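Local atomic coordinates of dextranase (Pseudarthrobacter oxydans, PDB entry 6NZS), a protein that cuts the alpha-1,6-glucosidic linkages within dextran chains, as an endo-acting glycoside hydrolase of family 49. Residues Thr236-Ser241 with Gly286-Tyr291. Sequence-based numbering, arbitrary orientation.
Sequences TYSMGS and GEQYVY
Gln288 reaches across to the end of strand 235-238 and lays its carboxamide against the turn that follows, with both polar atoms in use. Beyond CG the chain is extended (chi2 -180°), which sets CD out beside Ser238 and Gly240. NE2 donates to Ser238 OG at 3.0 Å, and the hydroxyl lies almost in the amide plane, only 8° out of it. On the other branch, Gly240 N donates to Gln288 OE1 over 2.8 Å; the bond is bent, with the donor 35° above the carbonyl plane. A water completes the grip on OE1, donating both to it and to Gly240 O, so OE1 accepts two bonds and the amide is held against rotation. An alanine in place of Gln288 would probably leave Ser238 OG and Gly240 N without these partners and remove one anchor of the bridging water. Next to the amide, the Tyr289 ring lies against the backbone of Gly240 and Ser241: CE1 lies 3.5 Å from Gly240 O, which approaches obliquely, whereas Ser241 O sits at the ring edge near its plane, 3.6 Å from CD1. The Tyr289 hydroxyl is hydrogen-bonded to Tyr243 O and also grazes Met239, whose CB is 4.2 Å from OH. Farther along, Ser241 CB comes close to the Gln288 carbonyl, 3.1 Å from O, and a second water links Ser241 O to Val290 N. Gln288 and Tyr289 are the last two residues of a type I turn that starts at Gly286, directly after strand 283-285. With strand 260-263 lying between strands 235-238 and 283-285 in parallel pairing, the contact joins loops two coils apart, an arrangement fitting the stacked coils of the family 49 right-handed parallel beta-helix.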
ATOM      1  N   THR A 236      -3.753  15.694  18.703  1.00 13.63           N
ATOM      2  CA  THR A 236      -4.140  14.290  18.751  1.00 13.01           C
ATOM      3  C   THR A 236      -5.618  14.162  19.090  1.00 14.69           C
ATOM      4  O   THR A 236      -6.119  14.854  19.984  1.00 15.65           O
ATOM      5  CB  THR A 236      -3.294  13.522  19.781  1.00 15.33           C
ATOM      6  OG1 THR A 236      -1.916  13.584  19.392  1.00 15.85           O
ATOM      7  CG2 THR A 236      -3.734  12.058  19.879  1.00 15.71           C
ATOM      8  N   TYR A 237      -6.299  13.262  18.381  1.00 13.64           N
ATOM      9  CA  TYR A 237      -7.739  13.068  18.493  1.00 14.09           C
ATOM     10  C   TYR A 237      -8.039  11.574  18.528  1.00 17.32           C
ATOM     11  O   TYR A 237      -7.356  10.780  17.878  1.00 15.83           O
ATOM     12  CB  TYR A 237      -8.469  13.717  17.303  1.00 13.59           C
ATOM     13  CG  TYR A 237      -8.015  15.137  17.030  1.00 11.96           C
ATOM     14  CD1 TYR A 237      -6.878  15.401  16.267  1.00 11.98           C
ATOM     15  CD2 TYR A 237      -8.726  16.219  17.539  1.00 13.51           C
ATOM     16  CE1 TYR A 237      -6.457  16.704  16.031  1.00 13.50           C
ATOM     17  CE2 TYR A 237      -8.329  17.521  17.297  1.00 15.09           C
ATOM     18  CZ  TYR A 237      -7.195  17.764  16.546  1.00 13.59           C
ATOM     19  OH  TYR A 237      -6.807  19.066  16.324  1.00 15.72           O
ATOM     20  N   SER A 238      -9.069  11.189  19.287  1.00 16.48           N
ATOM     21  CA  SER A 238      -9.368   9.783  19.542  1.00 17.75           C
ATOM     22  C   SER A 238     -10.857   9.520  19.358  1.00 16.61           C
ATOM     23  O   SER A 238     -11.683  10.116  20.057  1.00 20.11           O
ATOM     24  CB  SER A 238      -8.948   9.396  20.965  1.00 17.60           C
ATOM     25  OG  SER A 238      -9.427   8.099  21.288  1.00 22.16           O
ATOM     26  N   MET A 239     -11.199   8.613  18.439  1.00 15.13           N
ATOM     27  CA  MET A 239     -12.583   8.174  18.278  1.00 16.33           C
ATOM     28  C   MET A 239     -12.936   6.995  19.174  1.00 19.82           C
ATOM     29  O   MET A 239     -14.124   6.746  19.409  1.00 18.42           O
ATOM     30  CB  MET A 239     -12.875   7.804  16.819  1.00 15.98           C
ATOM     31  CG  MET A 239     -12.925   8.991  15.858  1.00 17.56           C
ATOM     32  SD  MET A 239     -13.590   8.536  14.248  1.00 15.32           S
ATOM     33  CE  MET A 239     -12.911   9.833  13.215  1.00 14.08           C
ATOM     34  N   GLY A 240     -11.940   6.277  19.679  1.00 16.23           N
ATOM     35  CA  GLY A 240     -12.160   5.099  20.492  1.00 18.34           C
ATOM     36  C   GLY A 240     -12.306   3.834  19.665  1.00 18.12           C
ATOM     37  O   GLY A 240     -12.455   3.854  18.441  1.00 19.17           O
ATOM     38  N   SER A 241     -12.269   2.696  20.361  1.00 17.22           N
ATOM     39  CA  SER A 241     -12.413   1.410  19.688  1.00 16.21           C
ATOM     40  C   SER A 241     -13.841   1.117  19.248  1.00 15.40           C
ATOM     41  O   SER A 241     -14.047   0.192  18.453  1.00 17.28           O
ATOM     42  CB  SER A 241     -11.949   0.287  20.618  1.00 19.64           C
ATOM     43  OG  SER A 241     -12.770   0.231  21.776  1.00 24.74           O
ATOM     44  N   GLY A 286      -6.037   3.505  12.437  1.00 11.68           N
ATOM     45  CA  GLY A 286      -7.054   2.577  12.907  1.00 11.78           C
ATOM     46  C   GLY A 286      -6.609   1.736  14.089  1.00 12.85           C
ATOM     47  O   GLY A 286      -7.213   0.692  14.370  1.00 12.10           O
ATOM     48  N   GLU A 287      -5.570   2.206  14.793  1.00 11.79           N
ATOM     49  CA  GLU A 287      -4.912   1.420  15.835  1.00 11.70           C
ATOM     50  C   GLU A 287      -5.855   0.992  16.957  1.00 14.59           C
ATOM     51  O   GLU A 287      -5.598  -0.025  17.616  1.00 13.45           O
ATOM     52  CB  GLU A 287      -3.749   2.226  16.412  1.00 12.20           C
ATOM     53  CG  GLU A 287      -4.172   3.464  17.194  1.00 12.79           C
ATOM     54  CD  GLU A 287      -3.018   4.420  17.414  1.00 14.96           C
ATOM     55  OE1 GLU A 287      -2.580   5.057  16.432  1.00 15.72           O
ATOM     56  OE2 GLU A 287      -2.543   4.540  18.560  1.00 15.55           O
ATOM     57  N   GLN A 288      -6.920   1.752  17.218  1.00 13.17           N
ATOM     58  CA  GLN A 288      -7.818   1.416  18.321  1.00 14.34           C
ATOM     59  C   GLN A 288      -8.810   0.320  17.967  1.00 16.74           C
ATOM     60  O   GLN A 288      -9.430  -0.244  18.877  1.00 18.05           O
ATOM     61  CB  GLN A 288      -8.576   2.654  18.814  1.00 14.02           C
ATOM     62  CG  GLN A 288      -7.660   3.782  19.246  1.00 12.99           C
ATOM     63  CD  GLN A 288      -8.397   5.017  19.750  1.00 16.58           C
ATOM     64  OE1 GLN A 288      -9.289   5.534  19.087  1.00 16.06           O
ATOM     65  NE2 GLN A 288      -8.008   5.502  20.919  1.00 19.55           N
ATOM     66  N   TYR A 289      -8.970  -0.008  16.690  1.00 14.60           N
ATOM     67  CA  TYR A 289      -9.953  -0.995  16.269  1.00 14.99           C
ATOM     68  C   TYR A 289      -9.345  -2.390  16.277  1.00 16.18           C
ATOM     69  O   TYR A 289      -8.193  -2.583  15.881  1.00 15.12           O
ATOM     70  CB  TYR A 289     -10.479  -0.677  14.866  1.00 14.97           C
ATOM     71  CG  TYR A 289     -11.140   0.680  14.747  1.00 15.29           C
ATOM     72  CD1 TYR A 289     -12.299   0.973  15.456  1.00 16.21           C
ATOM     73  CD2 TYR A 289     -10.607   1.663  13.925  1.00 13.57           C
ATOM     74  CE1 TYR A 289     -12.905   2.207  15.359  1.00 15.37           C
ATOM     75  CE2 TYR A 289     -11.208   2.896  13.811  1.00 14.52           C
ATOM     76  CZ  TYR A 289     -12.355   3.164  14.532  1.00 14.96           C
ATOM     77  OH  TYR A 289     -12.941   4.407  14.420  1.00 15.45           O
ATOM     78  N   VAL A 290     -10.138  -3.361  16.735  1.00 15.73           N
ATOM     79  CA  VAL A 290      -9.745  -4.762  16.660  1.00 16.37           C
ATOM     80  C   VAL A 290      -9.768  -5.219  15.204  1.00 15.42           C
ATOM     81  O   VAL A 290     -10.489  -4.663  14.363  1.00 14.21           O
ATOM     82  CB  VAL A 290     -10.693  -5.605  17.535  1.00 15.90           C
ATOM     83  CG1 VAL A 290     -12.104  -5.632  16.939  1.00 16.71           C
ATOM     84  CG2 VAL A 290     -10.167  -7.018  17.723  1.00 15.58           C
ATOM     85  N   TYR A 291      -8.957  -6.230  14.895  1.00 13.32           N
ATOM     86  CA  TYR A 291      -9.035  -6.894  13.600  1.00 13.74           C
ATOM     87  C   TYR A 291     -10.476  -7.277  13.309  1.00 16.12           C
ATOM     88  O   TYR A 291     -11.155  -7.853  14.160  1.00 15.24           O
ATOM     89  CB  TYR A 291      -8.200  -8.172  13.645  1.00 13.92           C
ATOM     90  CG  TYR A 291      -8.247  -9.033  12.399  1.00 14.07           C
ATOM     91  CD1 TYR A 291      -7.875  -8.526  11.159  1.00 14.16           C
ATOM     92  CD2 TYR A 291      -8.639 -10.369  12.470  1.00 14.33           C
ATOM     93  CE1 TYR A 291      -7.890  -9.320  10.030  1.00 12.78           C
ATOM     94  CE2 TYR A 291      -8.658 -11.171  11.348  1.00 14.16           C
ATOM     95  CZ  TYR A 291      -8.282 -10.651  10.124  1.00 13.41           C
ATOM     96  OH  TYR A 291      -8.299 -11.459   9.006  1.00 16.33           O
TER
HETATM   97  O   HOH W   1     -10.446   4.840  16.721  1.00 15.95           O
HETATM   98  O   HOH W   2     -12.906  -2.307  17.784  1.00 19.62           O